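Local coordinates for vitamin B12-binding protein (Vibrio cholerae O395, PDB 5YSC) that binds vitamin B12 in the periplasm and probably delivers it to the membrane subunit BtuC of the BtuCDF importer, at residues V62-H65 with Q66-N69; T108-L111 with D112-A115; N220-M223 with W224-W227; A241-A244 with D245-N248; R249-P252 with R253-D256. One frame throughout, in Å; residues are numbered along the deposited sequence.

In the fold
The five contacts follow in chain order. Contacts 1 and 2 belong to the lobe built on the parallel sheet 43-45, 23-25, 80-83 and 103-105, and contacts 3 and 4 to the lobe built on 184-186, 155-159, 210-213 and 239-241. Two such lobes joined by a long helix, here 128-148, are the hallmark of the vitamin B12 and siderophore binding proteins. Contacts 4 and 5, centres about 9 Å apart, touch where helix 244-248 leads to helix 254-267; contact 5 also packs on contact 2, about 10 Å away between centres. Contacts 1 and 3, whose centres are about 34 Å apart, lie near the two glutamates predicted to matter for BtuC binding, and contacts 1, 4 and 5 supply cobalamin-pocket residues.

Contact 1: residues V62-H65 with Q66-N69; sequences VANH and QTIN
One face of the His65 imidazole carries the side chain of Gln66, whose CG stands 4.2 Å from the ring centroid and close to the ring normal, a CH-pi contact. Beyond CG the Gln66 chain is extended and runs alongside the ring, pointing the same way, with its amide stacked at 24° to the imidazole; Gln66 CD comes within 3.6 Å of His65 NE2. The Asn64 amide is turned steeply against that of Gln66, and its OD1 touches Gln66 CG. This oxygen is gripped twice, by Gln66 N at 3.0 Å and by Thr67 N at 2.9 Å, each donor only modestly tilted from the amide plane. With CG placed between the backbone N and the carbonyl carbon (chi1 58°), Asn64 can fold its oxygen back over the bend: an Asx turn extended by one further N-H. Its ND2 is held by Glu48, so both ends of the amide are fixed. Asparagine suits the place because its short side chain reaches the amides two and three residues on. The bend reverses the chain, and its two arms run antiparallel with a single beta bridge between Ala63 and Ile68. Asn64 N donates to Thr67 O at 2.9 Å, and Asn69 N to Val62 O at 2.8 Å and almost straight. Ala63 CA comes close to Thr67 O, a CA-H...O contact, and its small CB lies 4.3 Å from Ile68 CG1. The reversal places His65 beside the bound cyanocobalamin, to which its backbone N gives a weak hydrogen bond, while Asn69 OD1 caps helix 70-76 through Lys72 N.

Contact 2: residues T108-L111 with D112-A115; sequences TKTL and DEIA
A first torsion of 74° sets Thr110 OG1 between its backbone N and carbonyl carbon, facing the start of the helix, while Glu113, with CG beside its own N (chi1 -82°) and an extended chain beyond, swings back over the residues that precede the helix. The two side chains cross at about a right angle, and Thr110 OG1 rests 3.1 Å from Glu113 CG. Each residue serves the other's backbone: Glu113 N donates to Thr110 OG1 at 3.1 Å, and Thr110 N donates to Glu113 OE1 at 3.1 Å. The same carboxylate oxygen accepts from Lys109 N at 2.8 Å, a donor that arrives nearly along the C-O bond, whereas Thr110 N comes from well above the carboxylate plane. Two N-H groups on one oxygen would be expected to favour the charged carboxylate and to steady its rotation. Glutamate fits because its extended chain carries a carboxylate back to the N-H groups before the helix; threonine fits because its hydroxyl is close to the main chain. Leu111 O then receives Ile114 N at 3.1 Å. The apolar neighbours face the interior, where Leu111 CD2 meets Ile114 CD1 at 4.3 Å. Both pack on Thr254 of helix 254-267, and Leu111 also reaches Val258 and Leu181. Asp112 turns instead to Arg146 of the long helix 128-148, forming a salt bridge. Thr110 and Glu113 thus make a capping box, the familiar way of satisfying the first amides of a helix, here helix 112-122 as it follows strand 103-105 in the alternating strand-and-helix order of its lobe.

Contact 3: residues N220-M223 with W224-W227; sequences NGHM and WRAW
Arg225 NE donates to His222 O at 2.9 Å, nearly straight, with the carbonyl oxygen lying in the guanidinium plane and the donor on one of its lone pairs. Arg225 N adds a long, weak bond to the same oxygen, and water 1 donates to it while accepting from Ala226 N. His222 ND1 takes a hydrogen bond from Trp224 N at 3.0 Å, tilted 20° from the ring plane; as ND1 is the acceptor, a neutral imidazole would carry its proton on NE2. These bonds brace a type I beta turn from His222 to Arg225, which opens into a short 3-10 segment after helix 215-220. Gly221, the first residue past that helix, has a phi of 92°, at which a CB would be jammed against the preceding carbonyl O, so glycine suits; its bare CA accepts one face of the Arg225 guanidinium. Arg225 CG in turn lies over one face of the His222 ring, 3.7 Å from its centroid, while the guanidinium itself is turned steeply against the imidazole. Met223 runs alongside Trp224. A chi1 of 61°, with CG between the backbone N and the carbonyl carbon, turns Met223 CG over the five-membered ring of Trp224, 3.5 Å from the centroid; SD follows obliquely at 4.3 Å, a Met-aromatic contact. Trp224 NE1 is engaged by Gln160. Met223 O meets the edge of Trp227 at CD1, 3.3 Å away, and water 2 links that oxygen to Trp227 NE1. Trp227 packs on Ile200 and Leu204 of helix 200-206, close to Glu201, predicted to be important for BtuC binding.

Contact 4: residues A241-A244 with D245-N248; sequences ALNA and DWLN
The chain leaves strand 239-241 extended through Leu242 and Asn243 and then coils into helix 244-248, whose first turn is closed by two backbone bonds: Leu247 N to Asn243 O at 3.1 Å and Asn248 N to Ala244 O at 2.9 Å. Asn243 is the N-cap. With CG anti to the backbone N (chi1 -179°), its amide reaches over the helix start, and OD1 accepts from Trp246 N at 3.1 Å, a donor standing well above the amide plane. The same torsion lays the amide flat against the Trp246 indole, the two planes only 9° apart. Asn243 ND2 lies 3.2 Å above the ring plane, over its centre, and the nearest ring atom is Trp246 CE2. Alongside, Asn243 CB stands 3.8 Å from the centroid of the six-membered ring, a CH-pi contact, so both the CB methylene and the amide of one residue are spread over a single indole face. Asparagine is apt here, combining a capping oxygen with a flat group that can stack. Leu242 and Leu247 meet through Leu242 CD1 and Leu247 CD2 at 3.9 Å, and both also pack on Phe179 of helix 176-181. Ala244 CB lies 3.7 Å from Asn248 ND2, which is hydrogen-bonded to Tyr159. Asp245 OD1 takes a hydrogen bond from the bound cyanocobalamin. This is a classical asparagine-capped helix start following a sheet strand, and it brings Ala244, Asp245 and Asn248 to the wall of the cobalamin pocket.

Contact 5: residues R249-P252 with R253-D256; sequences RPTP and RTLD
Thr251 and Thr254 carry the hydrogen bonds. Thr251 N donates to Thr254 OG1 at 2.9 Å, and Thr254 N returns to Thr251 O at 2.9 Å, closing a type I beta turn; the pair forms a capping box at the start of helix 254-267. A torsion of -52° keeps Thr254 OG1 beside its own backbone N, within reach of Thr251 N, and the same hydroxyl probably also bonds to Trp246 O. Arg253 N makes a weak bond to Thr251 OG1, while Leu255 N donates to Pro252 O at 3.2 Å. Pro252, with no N-H to satisfy, suits the first position after the cap. Among charged groups, Arg249 and Arg253 run side by side with their guanidinium planes 76° apart, Arg249 NH1 at the edge of the Arg253 group and 3.8 Å from its NH2. Glu32 OE2 bridges these two nitrogens by salt bridges, Asp51 holds Arg249 NH2, and Tyr52 adds a cation-pi contact to Arg253. The shared carboxylate of Glu32 probably offsets the closeness of the two positive guanidiniums, and with Asp51 it fixes the end of the extended Arg249, whose NE donates to the bound cyanocobalamin.

Contact 1: residues V62-H65 with Q66-N69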
loop_
_atom_site.group_PDB
_atom_site.type_symbol
_atom_site.label_atom_id
_atom_site.label_comp_id
_atom_site.label_asym_id
_atom_site.label_seq_id
_atom_site.Cartn_x
_atom_site.Cartn_y
_atom_site.Cartn_z
ATOM N N VAL A 62 -1.615 5.153 18.317
ATOM C CA VAL A 62 -1.020 4.146 19.196
ATOM C C VAL A 62 0.020 3.320 18.463
ATOM O O VAL A 62 0.433 2.266 18.948
ATOM C CB VAL A 62 -2.089 3.231 19.810
ATOM C CG1 VAL A 62 -2.944 4.022 20.821
ATOM C CG2 VAL A 62 -2.956 2.584 18.744
ATOM N N ALA A 63 0.454 3.758 17.291
ATOM C CA ALA A 63 1.410 2.937 16.558
ATOM C C ALA A 63 2.142 3.775 15.522
ATOM O O ALA A 63 1.591 4.720 14.955
ATOM C CB ALA A 63 0.740 1.747 15.875
ATOM N N ASN A 64 3.393 3.399 15.278
ATOM C CA ASN A 64 4.198 3.977 14.214
ATOM C C ASN A 64 5.116 2.880 13.707
ATOM O O ASN A 64 4.955 1.709 14.058
ATOM C CB ASN A 64 4.981 5.203 14.686
ATOM C CG ASN A 64 5.895 4.896 15.839
ATOM O OD1 ASN A 64 6.590 3.881 15.859
ATOM N ND2 ASN A 64 5.895 5.785 16.818
ATOM N N HIS A 65 6.063 3.251 12.843
ATOM C CA HIS A 65 6.775 2.223 12.094
ATOM C C HIS A 65 7.698 1.397 12.957
ATOM O O HIS A 65 8.126 0.326 12.528
ATOM C CB HIS A 65 7.593 2.854 10.967
ATOM C CG HIS A 65 8.662 3.787 11.449
ATOM N ND1 HIS A 65 10.009 3.561 11.235
ATOM C CD2 HIS A 65 8.580 4.954 12.130
ATOM C CE1 HIS A 65 10.704 4.559 11.753
ATOM N NE2 HIS A 65 9.863 5.420 12.293
ATOM N N GLN A 66 8.023 1.890 14.144
ATOM C CA GLN A 66 8.964 1.196 15.008
ATOM C C GLN A 66 8.311 0.592 16.249
ATOM O O GLN A 66 8.801 -0.386 16.789
ATOM C CB GLN A 66 10.111 2.129 15.409
ATOM C CG GLN A 66 9.656 3.496 15.875
ATOM C CD GLN A 66 10.723 4.559 15.707
ATOM O OE1 GLN A 66 11.837 4.272 15.276
ATOM N NE2 GLN A 66 10.385 5.797 16.054
ATOM N N THR A 67 7.196 1.166 16.681
ATOM C CA THR A 67 6.610 0.820 17.966
ATOM C C THR A 67 5.095 0.803 17.948
ATOM O O THR A 67 4.470 1.750 17.459
ATOM C CB THR A 67 7.035 1.841 19.021
ATOM O OG1 THR A 67 8.357 2.309 18.710
ATOM C CG2 THR A 67 6.993 1.224 20.407
ATOM N N ILE A 68 4.518 -0.209 18.596
ATOM C CA ILE A 68 3.114 -0.209 18.979
ATOM C C ILE A 68 3.027 0.165 20.451
ATOM O O ILE A 68 3.695 -0.451 21.292
ATOM C CB ILE A 68 2.468 -1.582 18.749
ATOM C CG1 ILE A 68 2.456 -1.957 17.251
ATOM C CG2 ILE A 68 1.067 -1.596 19.335
ATOM C CD1 ILE A 68 1.792 -3.284 16.962
ATOM N N ASN A 69 2.171 1.140 20.774
ATOM C CA ASN A 69 2.042 1.636 22.137
ATOM C C ASN A 69 1.067 0.748 22.898
ATOM O O ASN A 69 -0.125 1.025 23.030
ATOM C CB ASN A 69 1.583 3.087 22.137
ATOM C CG ASN A 69 1.702 3.737 23.502
ATOM O OD1 ASN A 69 1.571 3.079 24.546
ATOM N ND2 ASN A 69 1.954 5.043 23.502
#

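Contact 2: residues T108-L111 with D112-A115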
loop_
_atom_site.group_PDB
_atom_site.type_symbol
_atom_site.label_atom_id
_atom_site.label_comp_id
_atom_site.label_asym_id
_atom_site.label_seq_id
_atom_site.Cartn_x
_atom_site.Cartn_y
_atom_site.Cartn_z
ATOM N N THR A 108 -1.799 -8.254 2.987
ATOM C CA THR A 108 -1.499 -7.096 2.151
ATOM C C THR A 108 -0.542 -7.429 1.005
ATOM O O THR A 108 0.454 -6.735 0.780
ATOM C CB THR A 108 -0.938 -6.003 3.071
ATOM O OG1 THR A 108 0.156 -6.543 3.827
ATOM C CG2 THR A 108 -2.016 -5.502 4.060
ATOM N N LYS A 109 -0.888 -8.442 0.217
ATOM C CA LYS A 109 -0.058 -8.827 -0.923
ATOM C C LYS A 109 -0.704 -8.664 -2.307
ATOM O O LYS A 109 -0.041 -8.265 -3.251
ATOM C CB LYS A 109 0.423 -10.269 -0.773
ATOM C CG LYS A 109 1.448 -10.674 -1.815
ATOM C CD LYS A 109 1.569 -12.175 -1.925
ATOM C CE LYS A 109 3.001 -12.621 -1.733
ATOM N NZ LYS A 109 3.748 -11.713 -0.827
ATOM N N THR A 110 -1.984 -8.995 -2.415
ATOM C CA THR A 110 -2.695 -8.981 -3.686
ATOM C C THR A 110 -3.779 -7.912 -3.693
ATOM O O THR A 110 -4.219 -7.432 -2.649
ATOM C CB THR A 110 -3.374 -10.317 -3.988
ATOM O OG1 THR A 110 -4.516 -10.467 -3.161
ATOM C CG2 THR A 110 -2.431 -11.465 -3.767
ATOM N N LEU A 111 -4.257 -7.610 -4.911
ATOM C CA LEU A 111 -5.346 -6.643 -5.073
ATOM C C LEU A 111 -6.676 -7.212 -4.612
ATOM O O LEU A 111 -7.479 -6.521 -3.994
ATOM C CB LEU A 111 -5.450 -6.205 -6.536
ATOM C CG LEU A 111 -4.324 -5.269 -6.964
ATOM C CD1 LEU A 111 -4.203 -5.299 -8.452
ATOM C CD2 LEU A 111 -4.567 -3.813 -6.440
ATOM N N ASP A 112 -6.931 -8.483 -4.894
ATOM C CA ASP A 112 -8.191 -9.046 -4.446
ATOM C C ASP A 112 -8.269 -9.084 -2.921
ATOM O O ASP A 112 -9.363 -8.999 -2.368
ATOM C CB ASP A 112 -8.382 -10.447 -5.056
ATOM C CG ASP A 112 -8.536 -10.409 -6.588
ATOM O OD1 ASP A 112 -9.631 -10.157 -7.093
ATOM O OD2 ASP A 112 -7.551 -10.606 -7.284
ATOM N N GLU A 113 -7.125 -9.165 -2.231
ATOM C CA GLU A 113 -7.126 -9.159 -0.772
ATOM C C GLU A 113 -7.703 -7.864 -0.181
ATOM O O GLU A 113 -8.160 -7.846 0.972
ATOM C CB GLU A 113 -5.700 -9.394 -0.246
ATOM C CG GLU A 113 -5.340 -10.895 -0.227
ATOM C CD GLU A 113 -3.907 -11.221 0.154
ATOM O OE1 GLU A 113 -2.986 -10.369 0.173
ATOM O OE2 GLU A 113 -3.684 -12.429 0.385
ATOM N N ILE A 114 -7.652 -6.756 -0.926
ATOM C CA ILE A 114 -8.228 -5.523 -0.403
ATOM C C ILE A 114 -9.725 -5.700 -0.232
ATOM O O ILE A 114 -10.299 -5.346 0.792
ATOM C CB ILE A 114 -7.896 -4.320 -1.318
ATOM C CG1 ILE A 114 -6.371 -4.115 -1.364
ATOM C CG2 ILE A 114 -8.577 -3.064 -0.812
ATOM C CD1 ILE A 114 -5.895 -3.124 -2.383
ATOM N N ALA A 115 -10.383 -6.189 -1.262
ATOM C CA ALA A 115 -11.805 -6.432 -1.139
ATOM C C ALA A 115 -12.085 -7.480 -0.063
ATOM O O ALA A 115 -13.025 -7.326 0.726
ATOM C CB ALA A 115 -12.371 -6.868 -2.483
#

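Contact 3: residues N220-M223 with W224-W227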
loop_
_atom_site.group_PDB
_atom_site.type_symbol
_atom_site.label_atom_id
_atom_site.label_comp_id
_atom_site.label_asym_id
_atom_site.label_seq_id
_atom_site.Cartn_x
_atom_site.Cartn_y
_atom_site.Cartn_z
ATOM N N ASN A 220 11.806 18.482 -6.897
ATOM C CA ASN A 220 13.112 18.979 -6.506
ATOM C C ASN A 220 14.161 18.776 -7.594
ATOM O O ASN A 220 15.280 19.289 -7.461
ATOM C CB ASN A 220 13.553 18.290 -5.207
ATOM C CG ASN A 220 12.589 18.550 -4.055
ATOM O OD1 ASN A 220 12.064 19.655 -3.911
ATOM N ND2 ASN A 220 12.352 17.531 -3.237
ATOM N N GLY A 221 13.809 18.076 -8.677
ATOM C CA GLY A 221 14.775 17.618 -9.663
ATOM C C GLY A 221 15.234 16.226 -9.297
ATOM O O GLY A 221 15.911 16.045 -8.283
ATOM N N HIS A 222 14.852 15.229 -10.087
ATOM C CA HIS A 222 15.087 13.870 -9.636
ATOM C C HIS A 222 16.524 13.450 -9.934
ATOM O O HIS A 222 17.215 14.016 -10.794
ATOM C CB HIS A 222 14.090 12.887 -10.253
ATOM C CG HIS A 222 14.242 12.706 -11.726
ATOM N ND1 HIS A 222 15.206 11.891 -12.278
ATOM C CD2 HIS A 222 13.528 13.203 -12.762
ATOM C CE1 HIS A 222 15.089 11.908 -13.593
ATOM N NE2 HIS A 222 14.077 12.695 -13.913
ATOM N N MET A 223 16.971 12.447 -9.187
ATOM C CA MET A 223 18.383 12.111 -9.166
ATOM C C MET A 223 18.865 11.497 -10.471
ATOM O O MET A 223 20.085 11.395 -10.671
ATOM C CB MET A 223 18.666 11.145 -8.021
ATOM C CG MET A 223 17.894 9.829 -8.144
ATOM S SD MET A 223 18.173 8.674 -6.774
ATOM C CE MET A 223 19.924 8.351 -7.016
ATOM N N TRP A 224 17.961 11.096 -11.361
ATOM C CA TRP A 224 18.367 10.356 -12.551
ATOM C C TRP A 224 18.597 11.267 -13.752
ATOM O O TRP A 224 19.033 10.778 -14.797
ATOM C CB TRP A 224 17.328 9.266 -12.874
ATOM C CG TRP A 224 17.093 8.356 -11.688
ATOM C CD1 TRP A 224 15.989 8.322 -10.876
ATOM C CD2 TRP A 224 18.013 7.388 -11.150
ATOM N NE1 TRP A 224 16.160 7.386 -9.880
ATOM C CE2 TRP A 224 17.395 6.809 -10.019
ATOM C CE3 TRP A 224 19.290 6.962 -11.508
ATOM C CZ2 TRP A 224 18.000 5.808 -9.270
ATOM C CZ3 TRP A 224 19.897 5.960 -10.745
ATOM C CH2 TRP A 224 19.249 5.406 -9.640
ATOM N N ARG A 225 18.343 12.574 -13.615
ATOM C CA ARG A 225 18.664 13.508 -14.693
ATOM C C ARG A 225 20.160 13.518 -14.974
ATOM O O ARG A 225 20.589 13.511 -16.134
ATOM C CB ARG A 225 18.196 14.908 -14.322
ATOM C CG ARG A 225 16.703 15.044 -14.148
ATOM C CD ARG A 225 16.360 16.350 -13.480
ATOM N NE ARG A 225 17.156 16.522 -12.269
ATOM C CZ ARG A 225 17.722 17.662 -11.881
ATOM N NH1 ARG A 225 17.586 18.765 -12.618
ATOM N NH2 ARG A 225 18.432 17.705 -10.757
ATOM N N ALA A 226 20.963 13.547 -13.916
ATOM C CA ALA A 226 22.414 13.434 -14.059
ATOM C C ALA A 226 22.848 12.208 -14.867
ATOM O O ALA A 226 23.978 12.184 -15.376
ATOM C CB ALA A 226 23.061 13.409 -12.673
ATOM N N TRP A 227 21.978 11.210 -15.031
ATOM C CA TRP A 227 22.328 9.935 -15.636
ATOM C C TRP A 227 21.614 9.723 -16.963
ATOM O O TRP A 227 21.384 8.585 -17.375
ATOM C CB TRP A 227 22.018 8.792 -14.665
ATOM C CG TRP A 227 22.750 8.972 -13.405
ATOM C CD1 TRP A 227 22.296 9.561 -12.266
ATOM C CD2 TRP A 227 24.106 8.609 -13.158
ATOM N NE1 TRP A 227 23.277 9.571 -11.321
ATOM C CE2 TRP A 227 24.402 8.981 -11.841
ATOM C CE3 TRP A 227 25.095 7.992 -13.924
ATOM C CZ2 TRP A 227 25.655 8.760 -11.266
ATOM C CZ3 TRP A 227 26.332 7.764 -13.349
ATOM C CH2 TRP A 227 26.600 8.152 -12.034
HETATM O O HOH W 1 19.959 14.426 -11.632
HETATM O O HOH W 2 22.133 11.731 -9.143
#

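Contact 4: residues A241-A244 with D245-N248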
loop_
_atom_site.group_PDB
_atom_site.type_symbol
_atom_site.label_atom_id
_atom_site.label_comp_id
_atom_site.label_asym_id
_atom_site.label_seq_id
_atom_site.Cartn_x
_atom_site.Cartn_y
_atom_site.Cartn_z
ATOM N N ALA A 241 6.539 10.403 -11.114
ATOM C CA ALA A 241 6.070 10.233 -9.746
ATOM C C ALA A 241 4.802 9.406 -9.699
ATOM O O ALA A 241 3.944 9.542 -10.565
ATOM C CB ALA A 241 5.777 11.570 -9.107
ATOM N N LEU A 242 4.655 8.612 -8.632
ATOM C CA LEU A 242 3.417 7.924 -8.310
ATOM C C LEU A 242 2.916 8.442 -6.975
ATOM O O LEU A 242 3.714 8.832 -6.119
ATOM C CB LEU A 242 3.621 6.412 -8.231
ATOM C CG LEU A 242 4.030 5.797 -9.576
ATOM C CD1 LEU A 242 4.362 4.310 -9.401
ATOM C CD2 LEU A 242 2.970 5.988 -10.659
ATOM N N ASN A 243 1.592 8.452 -6.808
ATOM C CA ASN A 243 0.991 8.813 -5.530
ATOM C C ASN A 243 1.185 7.675 -4.520
ATOM O O ASN A 243 0.623 6.578 -4.649
ATOM C CB ASN A 243 -0.478 9.154 -5.736
ATOM C CG ASN A 243 -1.169 9.565 -4.466
ATOM O OD1 ASN A 243 -1.010 8.959 -3.429
ATOM N ND2 ASN A 243 -1.980 10.599 -4.567
ATOM N N ALA A 244 2.031 7.936 -3.520
ATOM C CA ALA A 244 2.428 6.912 -2.567
ATOM C C ALA A 244 1.278 6.507 -1.647
ATOM O O ALA A 244 1.203 5.336 -1.221
ATOM C CB ALA A 244 3.621 7.410 -1.751
ATOM N N ASP A 245 0.374 7.435 -1.331
ATOM C CA ASP A 245 -0.777 7.090 -0.494
ATOM C C ASP A 245 -1.652 6.039 -1.168
ATOM O O ASP A 245 -2.133 5.098 -0.525
ATOM C CB ASP A 245 -1.599 8.344 -0.187
ATOM C CG ASP A 245 -0.907 9.335 0.750
ATOM O OD1 ASP A 245 0.225 9.077 1.233
ATOM O OD2 ASP A 245 -1.533 10.440 0.967
ATOM N N TRP A 246 -1.880 6.181 -2.465
ATOM C CA TRP A 246 -2.722 5.227 -3.173
ATOM C C TRP A 246 -2.023 3.897 -3.328
ATOM O O TRP A 246 -2.663 2.837 -3.296
ATOM C CB TRP A 246 -3.050 5.743 -4.578
ATOM C CG TRP A 246 -3.780 7.043 -4.669
ATOM C CD1 TRP A 246 -4.493 7.706 -3.689
ATOM C CD2 TRP A 246 -3.877 7.840 -5.840
ATOM N NE1 TRP A 246 -5.010 8.879 -4.206
ATOM C CE2 TRP A 246 -4.625 8.990 -5.513
ATOM C CE3 TRP A 246 -3.378 7.711 -7.129
ATOM C CZ2 TRP A 246 -4.918 9.959 -6.434
ATOM C CZ3 TRP A 246 -3.639 8.705 -8.057
ATOM C CH2 TRP A 246 -4.386 9.828 -7.701
ATOM N N LEU A 247 -0.730 3.971 -3.611
ATOM C CA LEU A 247 0.041 2.841 -4.086
ATOM C C LEU A 247 0.500 1.957 -2.945
ATOM O O LEU A 247 0.316 0.742 -2.983
ATOM C CB LEU A 247 1.234 3.369 -4.871
ATOM C CG LEU A 247 2.150 2.268 -5.393
ATOM C CD1 LEU A 247 1.499 1.352 -6.434
ATOM C CD2 LEU A 247 3.402 2.914 -5.897
ATOM N N ASN A 248 1.048 2.566 -1.915
ATOM C CA ASN A 248 1.757 1.821 -0.892
ATOM C C ASN A 248 0.879 1.400 0.275
ATOM O O ASN A 248 1.344 0.629 1.139
ATOM C CB ASN A 248 2.948 2.644 -0.435
ATOM C CG ASN A 248 3.979 2.789 -1.557
ATOM O OD1 ASN A 248 4.090 1.909 -2.401
ATOM N ND2 ASN A 248 4.723 3.862 -1.557
#

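Contact 5: residues R249-P252 with R253-D256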
loop_
_atom_site.group_PDB
_atom_site.type_symbol
_atom_site.label_atom_id
_atom_site.label_comp_id
_atom_site.label_asym_id
_atom_site.label_seq_id
_atom_site.Cartn_x
_atom_site.Cartn_y
_atom_site.Cartn_z
ATOM N N ARG A 249 -0.373 1.849 0.314
ATOM C CA ARG A 249 -1.395 1.346 1.213
ATOM C C ARG A 249 -2.412 0.536 0.437
ATOM O O ARG A 249 -3.008 1.076 -0.499
ATOM C CB ARG A 249 -2.149 2.491 1.917
ATOM C CG ARG A 249 -1.345 3.567 2.526
ATOM C CD ARG A 249 -2.238 4.699 2.952
ATOM N NE ARG A 249 -1.477 5.843 3.370
ATOM C CZ ARG A 249 -2.024 6.890 3.978
ATOM N NH1 ARG A 249 -3.324 6.888 4.242
ATOM N NH2 ARG A 249 -1.263 7.911 4.359
ATOM N N PRO A 250 -2.741 -0.669 0.829
ATOM C CA PRO A 250 -3.788 -1.408 0.121
ATOM C C PRO A 250 -5.188 -1.055 0.592
ATOM O O PRO A 250 -5.605 -1.426 1.698
ATOM C CB PRO A 250 -3.457 -2.878 0.429
ATOM C CG PRO A 250 -2.104 -2.867 0.990
ATOM C CD PRO A 250 -1.888 -1.556 1.636
ATOM N N THR A 251 -5.891 -0.250 -0.232
ATOM C CA THR A 251 -7.127 0.414 0.151
ATOM C C THR A 251 -7.981 0.551 -1.099
ATOM O O THR A 251 -7.525 0.241 -2.203
ATOM C CB THR A 251 -6.909 1.834 0.682
ATOM O OG1 THR A 251 -6.530 2.630 -0.440
ATOM C CG2 THR A 251 -5.768 1.900 1.676
ATOM N N PRO A 252 -9.208 1.034 -0.975
ATOM C CA PRO A 252 -9.954 1.389 -2.199
ATOM C C PRO A 252 -9.226 2.351 -3.107
ATOM O O PRO A 252 -9.389 2.250 -4.339
ATOM C CB PRO A 252 -11.232 2.011 -1.631
ATOM C CG PRO A 252 -11.389 1.260 -0.286
ATOM C CD PRO A 252 -10.007 1.233 0.233
ATOM N N ARG A 253 -8.413 3.268 -2.550
ATOM C CA ARG A 253 -7.696 4.198 -3.400
ATOM C C ARG A 253 -6.589 3.520 -4.193
ATOM O O ARG A 253 -6.070 4.102 -5.146
ATOM C CB ARG A 253 -7.191 5.375 -2.556
ATOM C CG ARG A 253 -8.284 6.088 -1.835
ATOM C CD ARG A 253 -7.846 7.443 -1.336
ATOM N NE ARG A 253 -6.883 7.329 -0.252
ATOM C CZ ARG A 253 -6.034 8.265 0.150
ATOM N NH1 ARG A 253 -5.913 9.418 -0.498
ATOM N NH2 ARG A 253 -5.232 8.013 1.201
ATOM N N THR A 254 -6.213 2.290 -3.856
ATOM C CA THR A 254 -5.248 1.596 -4.694
ATOM C C THR A 254 -5.760 1.440 -6.116
ATOM O O THR A 254 -4.963 1.396 -7.036
ATOM C CB THR A 254 -4.891 0.238 -4.077
ATOM O OG1 THR A 254 -4.512 0.440 -2.701
ATOM C CG2 THR A 254 -3.739 -0.456 -4.817
ATOM N N LEU A 255 -7.074 1.436 -6.338
ATOM C CA LEU A 255 -7.509 1.376 -7.725
ATOM C C LEU A 255 -7.191 2.663 -8.491
ATOM O O LEU A 255 -6.981 2.595 -9.703
ATOM C CB LEU A 255 -8.984 1.032 -7.785
ATOM C CG LEU A 255 -9.256 -0.338 -7.155
ATOM C CD1 LEU A 255 -10.743 -0.679 -7.345
ATOM C CD2 LEU A 255 -8.366 -1.464 -7.665
ATOM N N ASP A 256 -7.045 3.820 -7.816
ATOM C CA ASP A 256 -6.463 4.978 -8.496
ATOM C C ASP A 256 -4.969 4.786 -8.759
ATOM O O ASP A 256 -4.449 5.225 -9.782
ATOM C CB ASP A 256 -6.680 6.269 -7.691
ATOM C CG ASP A 256 -8.122 6.799 -7.792
ATOM O OD1 ASP A 256 -8.783 6.570 -8.830
ATOM O OD2 ASP A 256 -8.616 7.401 -6.846
#